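Local coordinates for myosin-4 (Saccharomyces cerevisiae, PDB 4LL6), which works with SHE3 to move specific mRNAs such as ASH1 along actin, this chain being its globular tail domain, and so restricts certain proteins to the bud and daughter cell, at residues N105-Y110 / I124-L129; I259-K264 / W283-P288; Q290-L295 / N314-V319. The protein carries 1 engineered substitution. All coordinates share one frame; numbering follows the deposited sequence.

Contact 1. Residues N105-Y110 / I124-L129; sequences NQKTLY and IYLNDL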
loop_
_atom_site.group_PDB
_atom_site.type_symbol
_atom_site.label_atom_id
_atom_site.label_comp_id
_atom_site.label_asym_id
_atom_site.label_seq_id
_atom_site.Cartn_x
_atom_site.Cartn_y
_atom_site.Cartn_z
ATOM N N ASN A 105 -3.774 9.362 -22.287
ATOM C CA ASN A 105 -4.315 10.563 -22.907
ATOM C C ASN A 105 -3.502 11.013 -24.128
ATOM O O ASN A 105 -4.057 11.517 -25.095
ATOM C CB ASN A 105 -4.383 11.699 -21.879
ATOM C CG ASN A 105 -4.977 12.973 -22.456
ATOM O OD1 ASN A 105 -6.201 13.105 -22.581
ATOM N ND2 ASN A 105 -4.107 13.913 -22.832
ATOM N N GLN A 106 -2.184 10.845 -24.078
ATOM C CA GLN A 106 -1.335 11.228 -25.203
ATOM C C GLN A 106 -1.723 10.453 -26.455
ATOM O O GLN A 106 -1.650 10.990 -27.555
ATOM C CB GLN A 106 0.142 10.946 -24.901
ATOM C CG GLN A 106 0.816 11.927 -23.973
ATOM C CD GLN A 106 0.917 13.318 -24.563
ATOM O OE1 GLN A 106 0.290 14.254 -24.071
ATOM N NE2 GLN A 106 1.701 13.461 -25.620
ATOM N N LYS A 107 -2.123 9.189 -26.275
ATOM C CA LYS A 107 -2.511 8.318 -27.380
ATOM C C LYS A 107 -3.629 8.878 -28.242
ATOM O O LYS A 107 -3.643 8.677 -29.454
ATOM C CB LYS A 107 -2.921 6.938 -26.863
ATOM C CG LYS A 107 -1.745 6.071 -26.425
ATOM C CD LYS A 107 -2.141 4.612 -26.193
ATOM C CE LYS A 107 -2.999 4.433 -24.948
ATOM N NZ LYS A 107 -3.312 2.994 -24.671
ATOM N N THR A 108 -4.566 9.587 -27.629
ATOM C CA THR A 108 -5.672 10.155 -28.387
ATOM C C THR A 108 -5.176 11.099 -29.481
ATOM O O THR A 108 -5.852 11.283 -30.496
ATOM C CB THR A 108 -6.634 10.939 -27.483
ATOM O OG1 THR A 108 -5.976 12.118 -27.004
ATOM C CG2 THR A 108 -7.067 10.082 -26.298
ATOM N N LEU A 109 -3.999 11.687 -29.285
ATOM C CA LEU A 109 -3.451 12.622 -30.266
ATOM C C LEU A 109 -2.890 11.936 -31.493
ATOM O O LEU A 109 -2.734 12.561 -32.537
ATOM C CB LEU A 109 -2.331 13.460 -29.647
ATOM C CG LEU A 109 -2.610 14.146 -28.311
ATOM C CD1 LEU A 109 -1.336 14.828 -27.810
ATOM C CD2 LEU A 109 -3.754 15.142 -28.477
ATOM N N TYR A 110 -2.596 10.648 -31.374
ATOM C CA TYR A 110 -1.999 9.911 -32.473
ATOM C C TYR A 110 -2.835 8.755 -33.017
ATOM O O TYR A 110 -2.303 7.852 -33.661
ATOM C CB TYR A 110 -0.627 9.405 -32.021
ATOM C CG TYR A 110 0.261 10.515 -31.496
ATOM C CD1 TYR A 110 1.098 11.227 -32.347
ATOM C CD2 TYR A 110 0.219 10.888 -30.154
ATOM C CE1 TYR A 110 1.871 12.280 -31.876
ATOM C CE2 TYR A 110 0.985 11.943 -29.675
ATOM C CZ TYR A 110 1.809 12.635 -30.539
ATOM O OH TYR A 110 2.571 13.679 -30.068
ATOM N N ILE A 124 2.576 2.638 -29.917
ATOM C CA ILE A 124 3.273 1.526 -29.290
ATOM C C ILE A 124 4.170 2.070 -28.192
ATOM O O ILE A 124 4.280 1.478 -27.121
ATOM C CB ILE A 124 4.119 0.738 -30.327
ATOM C CG1 ILE A 124 3.180 -0.084 -31.218
ATOM C CG2 ILE A 124 5.147 -0.175 -29.624
ATOM C CD1 ILE A 124 3.903 -0.886 -32.302
ATOM N N TYR A 125 4.795 3.212 -28.456
ATOM C CA TYR A 125 5.673 3.810 -27.471
ATOM C C TYR A 125 4.854 4.186 -26.246
ATOM O O TYR A 125 5.212 3.820 -25.123
ATOM C CB TYR A 125 6.362 5.065 -28.030
ATOM C CG TYR A 125 7.146 5.789 -26.964
ATOM C CD1 TYR A 125 8.359 5.271 -26.498
ATOM C CD2 TYR A 125 6.605 6.909 -26.304
ATOM C CE1 TYR A 125 9.014 5.831 -25.386
ATOM C CE2 TYR A 125 7.248 7.474 -25.194
ATOM C CZ TYR A 125 8.452 6.925 -24.738
ATOM O OH TYR A 125 9.071 7.436 -23.634
ATOM N N LEU A 126 3.754 4.909 -26.473
ATOM C CA LEU A 126 2.879 5.363 -25.401
ATOM C C LEU A 126 2.262 4.241 -24.604
ATOM O O LEU A 126 2.187 4.297 -23.365
ATOM C CB LEU A 126 1.768 6.253 -25.955
ATOM C CG LEU A 126 1.954 7.773 -25.988
ATOM C CD1 LEU A 126 3.277 8.163 -25.386
ATOM C CD2 LEU A 126 1.845 8.253 -27.406
ATOM N N ASN A 127 1.814 3.225 -25.330
ATOM C CA ASN A 127 1.178 2.049 -24.745
ATOM C C ASN A 127 2.169 1.453 -23.767
ATOM O O ASN A 127 1.816 1.092 -22.649
ATOM C CB ASN A 127 0.856 1.065 -25.864
ATOM C CG ASN A 127 -0.213 0.069 -25.498
ATOM O OD1 ASN A 127 -0.608 -0.740 -26.338
ATOM N ND2 ASN A 127 -0.687 0.106 -24.255
ATOM N N ASP A 128 3.426 1.367 -24.187
ATOM C CA ASP A 128 4.464 0.829 -23.329
ATOM C C ASP A 128 4.751 1.798 -22.166
ATOM O O ASP A 128 4.900 1.363 -21.025
ATOM C CB ASP A 128 5.732 0.586 -24.148
ATOM C CG ASP A 128 6.815 -0.134 -23.360
ATOM O OD1 ASP A 128 6.612 -1.314 -22.997
ATOM O OD2 ASP A 128 7.869 0.485 -23.098
ATOM N N LEU A 129 4.809 3.106 -22.447
ATOM C CA LEU A 129 5.095 4.098 -21.401
ATOM C C LEU A 129 4.112 3.938 -20.259
ATOM O O LEU A 129 4.470 4.022 -19.082
ATOM C CB LEU A 129 5.034 5.534 -21.955
ATOM C CG LEU A 129 5.212 6.725 -20.983
ATOM C CD1 LEU A 129 6.537 6.687 -20.286
ATOM C CD2 LEU A 129 5.084 8.021 -21.760
#
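L126 on helix 120-155 packs against Q106, K107 and Y110 of the segment 105-110, joining two consecutive, antiparallel helices as a helical hairpin in the all-helical globular tail domain of this class V-type myosin. Its CB sits 3.5 Å from K107 CG, the closest approach between the two segments, as the two side chains slide past each other in opposite directions. One bond further out, L126 CG lies 3.8 Å from Q106 CB. The branch CD2 reaches on between Q106 CB and the Y110 ring, 4.1 Å from Y110 CD2, which it approaches obliquely as the two side chains cross at about a right angle. A chi2 of -2° leaves the tip of L126 nearly eclipsed, a strained or imperfectly modelled rotamer. Y110 and Q106 also touch helix 41-55, through V54 and R55 and through S51 respectively, which links the hairpin to that helix. On the solvent side K107 bends at chi3 (-71°), bringing its ammonium group up to the amide of N127. E130 gives the lysine a weak, long ion pair. K107 NZ stops 3.9 Å from N127 ND2, a neighbour with no lone pair to offer, and no hydrogen bond forms.

Contact 2. Residues I259-K264 / W283-P288; sequences IIQAVK and WYALNP
Q261 OE1 meets the indole of W283 at its rim, 2.9 Å from W283 CZ2 and near the ring plane. The approach is not a hydrogen bond. It is short for an oxygen beside an aromatic carbon, so its exact length is doubtful, although an edge that carries slight positive charge is a plausible place for a carbonyl oxygen. The indole nitrogen W283 NE1 is 3.9 Å from Q261 OE1, too far to donate. The amide plane is turned 46° from the ring, and the two side chains cross at about a right angle.

Q261 gets there by folding up: CG stands beside its own backbone N, and the bend at chi2 (-54°) turns the amide to the tryptophan's edge. The same bent side chain sets Q261 CG 3.9 Å from A285 CB. The backbone N of A285 in turn lies over one face of the indole, offset toward the rim, while L286 CB lies at its edge. A bound acetic acid molecule, probably from the crystallisation liquor, lies close to the A285 methyl.

The apolar half belongs to L286. Its CD2 rests on the backbone of helix 257-266, 3.8 Å from A262 CA, and 4.1 Å from A262 CB. F216 of helix 197-221 and I294 of helix 288-295 touch both A262 and L286, closing this half off from solvent.

A285 O accepts a hydrogen bond from Q258 NE2, which ties the loop to helix 257-266 just outside the segment. Straight after L286 the loop turns into the next helix: N287 OD1 accepts from Q290 N and P288 takes the first helical position, the arrangement of an asparagine N-cap at the start of helix 288-295.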
loop_
_atom_site.group_PDB
_atom_site.type_symbol
_atom_site.label_atom_id
_atom_site.label_comp_id
_atom_site.label_asym_id
_atom_site.label_seq_id
_atom_site.Cartn_x
_atom_site.Cartn_y
_atom_site.Cartn_z
ATOM N N ILE A 259 -7.139 -11.789 10.982
ATOM C CA ILE A 259 -7.197 -11.404 12.385
ATOM C C ILE A 259 -8.629 -11.582 12.920
ATOM O O ILE A 259 -8.826 -12.025 14.050
ATOM C CB ILE A 259 -6.690 -9.945 12.610
ATOM C CG1 ILE A 259 -6.664 -9.637 14.106
ATOM C CG2 ILE A 259 -7.562 -8.944 11.875
ATOM C CD1 ILE A 259 -5.808 -10.590 14.916
ATOM N N ILE A 260 -9.621 -11.261 12.098
ATOM C CA ILE A 260 -11.018 -11.423 12.474
ATOM C C ILE A 260 -11.419 -12.904 12.691
ATOM O O ILE A 260 -12.004 -13.219 13.728
ATOM C CB ILE A 260 -11.958 -10.770 11.405
ATOM C CG1 ILE A 260 -11.849 -9.243 11.489
ATOM C CG2 ILE A 260 -13.411 -11.204 11.613
ATOM C CD1 ILE A 260 -12.853 -8.474 10.634
ATOM N N GLN A 261 -11.121 -13.797 11.737
ATOM C CA GLN A 261 -11.482 -15.220 11.872
ATOM C C GLN A 261 -10.795 -15.766 13.107
ATOM O O GLN A 261 -11.414 -16.437 13.941
ATOM C CB GLN A 261 -11.027 -16.078 10.674
ATOM C CG GLN A 261 -11.771 -15.876 9.367
ATOM C CD GLN A 261 -13.270 -16.040 9.503
ATOM O OE1 GLN A 261 -13.752 -17.073 9.964
ATOM N NE2 GLN A 261 -14.020 -15.016 9.095
ATOM N N ALA A 262 -9.501 -15.487 13.202
ATOM C CA ALA A 262 -8.703 -15.925 14.334
ATOM C C ALA A 262 -9.419 -15.589 15.645
ATOM O O ALA A 262 -9.497 -16.409 16.542
ATOM C CB ALA A 262 -7.354 -15.245 14.293
ATOM N N VAL A 263 -9.951 -14.378 15.730
ATOM C CA VAL A 263 -10.653 -13.909 16.914
ATOM C C VAL A 263 -12.034 -14.546 17.109
ATOM O O VAL A 263 -12.452 -14.788 18.253
ATOM C CB VAL A 263 -10.732 -12.346 16.885
ATOM C CG1 VAL A 263 -11.880 -11.820 17.727
ATOM C CG2 VAL A 263 -9.425 -11.787 17.421
ATOM N N LYS A 264 -12.732 -14.834 16.006
ATOM C CA LYS A 264 -14.057 -15.457 16.077
ATOM C C LYS A 264 -13.896 -16.895 16.557
ATOM O O LYS A 264 -14.751 -17.425 17.272
ATOM C CB LYS A 264 -14.754 -15.449 14.707
ATOM C CG LYS A 264 -15.148 -14.050 14.179
ATOM C CD LYS A 264 -16.168 -13.362 15.085
ATOM C CE LYS A 264 -16.391 -11.894 14.710
ATOM N NZ LYS A 264 -17.262 -11.167 15.694
ATOM N N TRP A 283 -11.778 -25.330 5.775
ATOM C CA TRP A 283 -11.436 -23.927 6.027
ATOM C C TRP A 283 -10.148 -23.462 5.372
ATOM O O TRP A 283 -9.092 -24.080 5.534
ATOM C CB TRP A 283 -11.347 -23.662 7.529
ATOM C CG TRP A 283 -11.718 -22.263 7.899
ATOM C CD1 TRP A 283 -10.913 -21.312 8.468
ATOM C CD2 TRP A 283 -13.012 -21.663 7.764
ATOM N NE1 TRP A 283 -11.633 -20.157 8.700
ATOM C CE2 TRP A 283 -12.921 -20.349 8.277
ATOM C CE3 TRP A 283 -14.243 -22.113 7.262
ATOM C CZ2 TRP A 283 -14.009 -19.482 8.303
ATOM C CZ3 TRP A 283 -15.328 -21.250 7.291
ATOM C CH2 TRP A 283 -15.203 -19.948 7.807
ATOM N N TYR A 284 -10.236 -22.349 4.651
ATOM C CA TYR A 284 -9.079 -21.804 3.964
ATOM C C TYR A 284 -8.796 -20.348 4.327
ATOM O O TYR A 284 -7.708 -19.841 4.023
ATOM C CB TYR A 284 -9.256 -21.977 2.453
ATOM C CG TYR A 284 -9.358 -23.436 2.056
ATOM C CD1 TYR A 284 -8.222 -24.254 2.019
ATOM C CD2 TYR A 284 -10.596 -24.021 1.793
ATOM C CE1 TYR A 284 -8.321 -25.621 1.734
ATOM C CE2 TYR A 284 -10.708 -25.385 1.511
ATOM C CZ TYR A 284 -9.570 -26.178 1.485
ATOM O OH TYR A 284 -9.690 -27.523 1.224
ATOM N N ALA A 285 -9.761 -19.681 4.976
ATOM C CA ALA A 285 -9.590 -18.287 5.417
ATOM C C ALA A 285 -8.362 -18.276 6.336
ATOM O O ALA A 285 -7.558 -17.340 6.356
ATOM C CB ALA A 285 -10.812 -17.828 6.184
ATOM N N LEU A 286 -8.248 -19.357 7.092
ATOM C CA LEU A 286 -7.155 -19.582 8.014
ATOM C C LEU A 286 -6.845 -21.052 7.716
ATOM O O LEU A 286 -7.764 -21.829 7.483
ATOM C CB LEU A 286 -7.670 -19.373 9.443
ATOM C CG LEU A 286 -6.726 -18.736 10.471
ATOM C CD1 LEU A 286 -6.112 -17.421 9.960
ATOM C CD2 LEU A 286 -7.525 -18.486 11.741
ATOM N N ASN A 287 -5.576 -21.445 7.681
ATOM C CA ASN A 287 -5.267 -22.847 7.374
ATOM C C ASN A 287 -5.066 -23.705 8.627
ATOM O O ASN A 287 -4.730 -23.184 9.684
ATOM C CB ASN A 287 -4.041 -22.947 6.451
ATOM C CG ASN A 287 -2.736 -22.719 7.175
ATOM O OD1 ASN A 287 -2.582 -23.099 8.334
ATOM N ND2 ASN A 287 -1.770 -22.123 6.482
ATOM N N PRO A 288 -5.261 -25.038 8.518
ATOM C CA PRO A 288 -5.104 -25.958 9.656
ATOM C C PRO A 288 -3.917 -25.696 10.586
ATOM O O PRO A 288 -4.055 -25.780 11.806
ATOM C CB PRO A 288 -5.045 -27.336 8.988
ATOM C CG PRO A 288 -4.596 -27.030 7.585
ATOM C CD PRO A 288 -5.393 -25.803 7.266
#

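Contact 3. Residues Q290-L295 / N314-V319; sequences QIQAIL and NYLANV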
loop_
_atom_site.group_PDB
_atom_site.type_symbol
_atom_site.label_atom_id
_atom_site.label_comp_id
_atom_site.label_asym_id
_atom_site.label_seq_id
_atom_site.Cartn_x
_atom_site.Cartn_y
_atom_site.Cartn_z
ATOM N N GLN A 290 -2.458 -22.821 11.047
ATOM C CA GLN A 290 -2.666 -21.524 11.696
ATOM C C GLN A 290 -3.699 -21.630 12.819
ATOM O O GLN A 290 -3.585 -20.958 13.840
ATOM C CB GLN A 290 -3.113 -20.470 10.667
ATOM C CG GLN A 290 -2.033 -20.099 9.656
ATOM C CD GLN A 290 -2.567 -19.264 8.503
ATOM O OE1 GLN A 290 -3.673 -19.509 8.001
ATOM N NE2 GLN A 290 -1.776 -18.282 8.063
ATOM N N ILE A 291 -4.705 -22.478 12.622
ATOM C CA ILE A 291 -5.752 -22.694 13.615
ATOM C C ILE A 291 -5.155 -23.430 14.815
ATOM O O ILE A 291 -5.610 -23.273 15.949
ATOM C CB ILE A 291 -6.905 -23.520 13.004
ATOM C CG1 ILE A 291 -7.569 -22.699 11.904
ATOM C CG2 ILE A 291 -7.939 -23.877 14.057
ATOM C CD1 ILE A 291 -8.449 -23.500 11.006
ATOM N N GLN A 292 -4.134 -24.234 14.552
ATOM C CA GLN A 292 -3.463 -24.969 15.606
ATOM C C GLN A 292 -2.667 -23.959 16.438
ATOM O O GLN A 292 -2.766 -23.936 17.666
ATOM C CB GLN A 292 -2.516 -26.013 15.013
ATOM C CG GLN A 292 -2.407 -27.277 15.844
ATOM C CD GLN A 292 -1.015 -27.857 15.851
ATOM O OE1 GLN A 292 -0.815 -29.013 16.223
ATOM N NE2 GLN A 292 -0.034 -27.052 15.452
ATOM N N ALA A 293 -1.884 -23.123 15.760
ATOM C CA ALA A 293 -1.074 -22.097 16.426
ATOM C C ALA A 293 -1.923 -21.257 17.385
ATOM O O ALA A 293 -1.484 -20.911 18.482
ATOM C CB ALA A 293 -0.423 -21.197 15.391
ATOM N N ILE A 294 -3.143 -20.936 16.963
ATOM C CA ILE A 294 -4.057 -20.161 17.790
ATOM C C ILE A 294 -4.492 -21.006 18.987
ATOM O O ILE A 294 -4.305 -20.604 20.133
ATOM C CB ILE A 294 -5.327 -19.747 16.996
ATOM C CG1 ILE A 294 -4.977 -18.713 15.923
ATOM C CG2 ILE A 294 -6.385 -19.199 17.946
ATOM C CD1 ILE A 294 -6.004 -18.680 14.807
ATOM N N LEU A 295 -5.056 -22.179 18.710
ATOM C CA LEU A 295 -5.551 -23.081 19.746
ATOM C C LEU A 295 -4.532 -23.695 20.713
ATOM O O LEU A 295 -4.920 -24.231 21.745
ATOM C CB LEU A 295 -6.378 -24.198 19.104
ATOM C CG LEU A 295 -7.639 -23.692 18.405
ATOM C CD1 LEU A 295 -8.485 -24.882 18.008
ATOM C CD2 LEU A 295 -8.428 -22.760 19.329
ATOM N N ASN A 314 -6.536 -32.933 18.591
ATOM C CA ASN A 314 -5.952 -34.130 17.988
ATOM C C ASN A 314 -6.363 -34.324 16.525
ATOM O O ASN A 314 -5.545 -34.750 15.701
ATOM C CB ASN A 314 -6.346 -35.366 18.801
ATOM C CG ASN A 314 -5.362 -36.506 18.634
ATOM O OD1 ASN A 314 -4.181 -36.372 18.964
ATOM N ND2 ASN A 314 -5.841 -37.634 18.117
ATOM N N TYR A 315 -7.627 -34.024 16.210
ATOM C CA TYR A 315 -8.126 -34.129 14.833
ATOM C C TYR A 315 -7.362 -33.126 13.967
ATOM O O TYR A 315 -6.946 -33.430 12.844
ATOM C CB TYR A 315 -9.627 -33.817 14.762
ATOM C CG TYR A 315 -10.121 -33.580 13.348
ATOM C CD1 TYR A 315 -9.903 -34.525 12.345
ATOM C CD2 TYR A 315 -10.781 -32.402 13.008
ATOM C CE1 TYR A 315 -10.327 -34.299 11.035
ATOM C CE2 TYR A 315 -11.209 -32.165 11.704
ATOM C CZ TYR A 315 -10.978 -33.116 10.724
ATOM O OH TYR A 315 -11.389 -32.882 9.431
ATOM N N LEU A 316 -7.201 -31.929 14.518
ATOM C CA LEU A 316 -6.471 -30.844 13.881
ATOM C C LEU A 316 -5.017 -31.284 13.664
ATOM O O LEU A 316 -4.479 -31.164 12.565
ATOM C CB LEU A 316 -6.541 -29.601 14.782
ATOM C CG LEU A 316 -5.771 -28.319 14.457
ATOM C CD1 LEU A 316 -5.986 -27.918 13.007
ATOM C CD2 LEU A 316 -6.246 -27.216 15.399
ATOM N N ALA A 317 -4.397 -31.811 14.715
ATOM C CA ALA A 317 -3.015 -32.277 14.641
ATOM C C ALA A 317 -2.836 -33.303 13.522
ATOM O O ALA A 317 -1.807 -33.328 12.838
ATOM C CB ALA A 317 -2.604 -32.885 15.981
ATOM N N ASN A 318 -3.844 -34.151 13.345
ATOM C CA ASN A 318 -3.812 -35.190 12.318
ATOM C C ASN A 318 -3.969 -34.630 10.904
ATOM O O ASN A 318 -3.265 -35.052 9.987
ATOM C CB ASN A 318 -4.914 -36.226 12.583
ATOM C CG ASN A 318 -4.528 -37.246 13.646
ATOM O OD1 ASN A 318 -5.387 -37.952 14.175
ATOM N ND2 ASN A 318 -3.233 -37.340 13.946
ATOM N N VAL A 319 -4.899 -33.692 10.732
ATOM C CA VAL A 319 -5.148 -33.077 9.426
ATOM C C VAL A 319 -3.912 -32.336 8.920
ATOM O O VAL A 319 -3.681 -32.240 7.716
ATOM C CB VAL A 319 -6.339 -32.091 9.488
ATOM C CG1 VAL A 319 -6.546 -31.432 8.134
ATOM C CG2 VAL A 319 -7.600 -32.829 9.911
#
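L316 is the centre of the apolar contact, lying against I291, Q292 and L295 on one side of helix 288-295. Its CG is anti to the backbone N (chi1 175°), which sends the isobutyl group out from helix 310-320 toward its neighbour. The branch CD2 does most of the touching. It comes within 3.6 Å of Q292 CA, so that it rests on the main chain of the facing helix as well as on side chains. I291 CG2 stands 4.0 Å from L316 CD2, and L295 CD1, one helical turn further along, stands 4.2 Å from the same methyl. The methyl thus sits in the hollow bounded by I291, Q292 and L295.

The second kind of contact is aliphatic but made by a polar residue. Q292 lays its CB and CG beside the leucine, with Q292 CG 3.8 Å from L316 CG. Its amide then passes the leucine and ends near A317, where Q292 OE1 lies 4.3 Å from A317 CB, a loose contact between two partly exposed residues.

The backbones set the frame. The two short helical segments run roughly antiparallel, at 145° between their directions, and their axes come no closer than 10.1 Å, near the usual spacing of packed helices. Behind the hollow, I291 and L295 also pack on I265 of helix 257-266, and I291 touches F280 and L286, so L316 joins the hydrophobic cluster that these residues share.

No hydrogen bond or charge pair crosses between the segments. Cohesion between them probably rests on the fit of L316 against I291, Q292 and L295 and on the exclusion of water, with little directional chemistry to fix the exact crossing of the helices.

In the fold
Contact 1 stands apart: its centre is about 45 and 54 Å from those of contacts 2 and 3, on the opposite side of the chain's centre. Contacts 2 and 3, with centres about 12 Å apart, are neighbours joined through helix 288-295, which the loop of contact 2 leads into and contact 3 packs on. There L286 and A262 meet I294, and P288 O lies against L316. Most of the touching residues in contact 3 are buried, and its contacts are mainly aliphatic. Contacts 1 and 2 are partly buried, each setting a leucine's apolar contact beside one that involves a polar group: a lysine beside an asparagine in one, a glutamine amide beside an indole in the other.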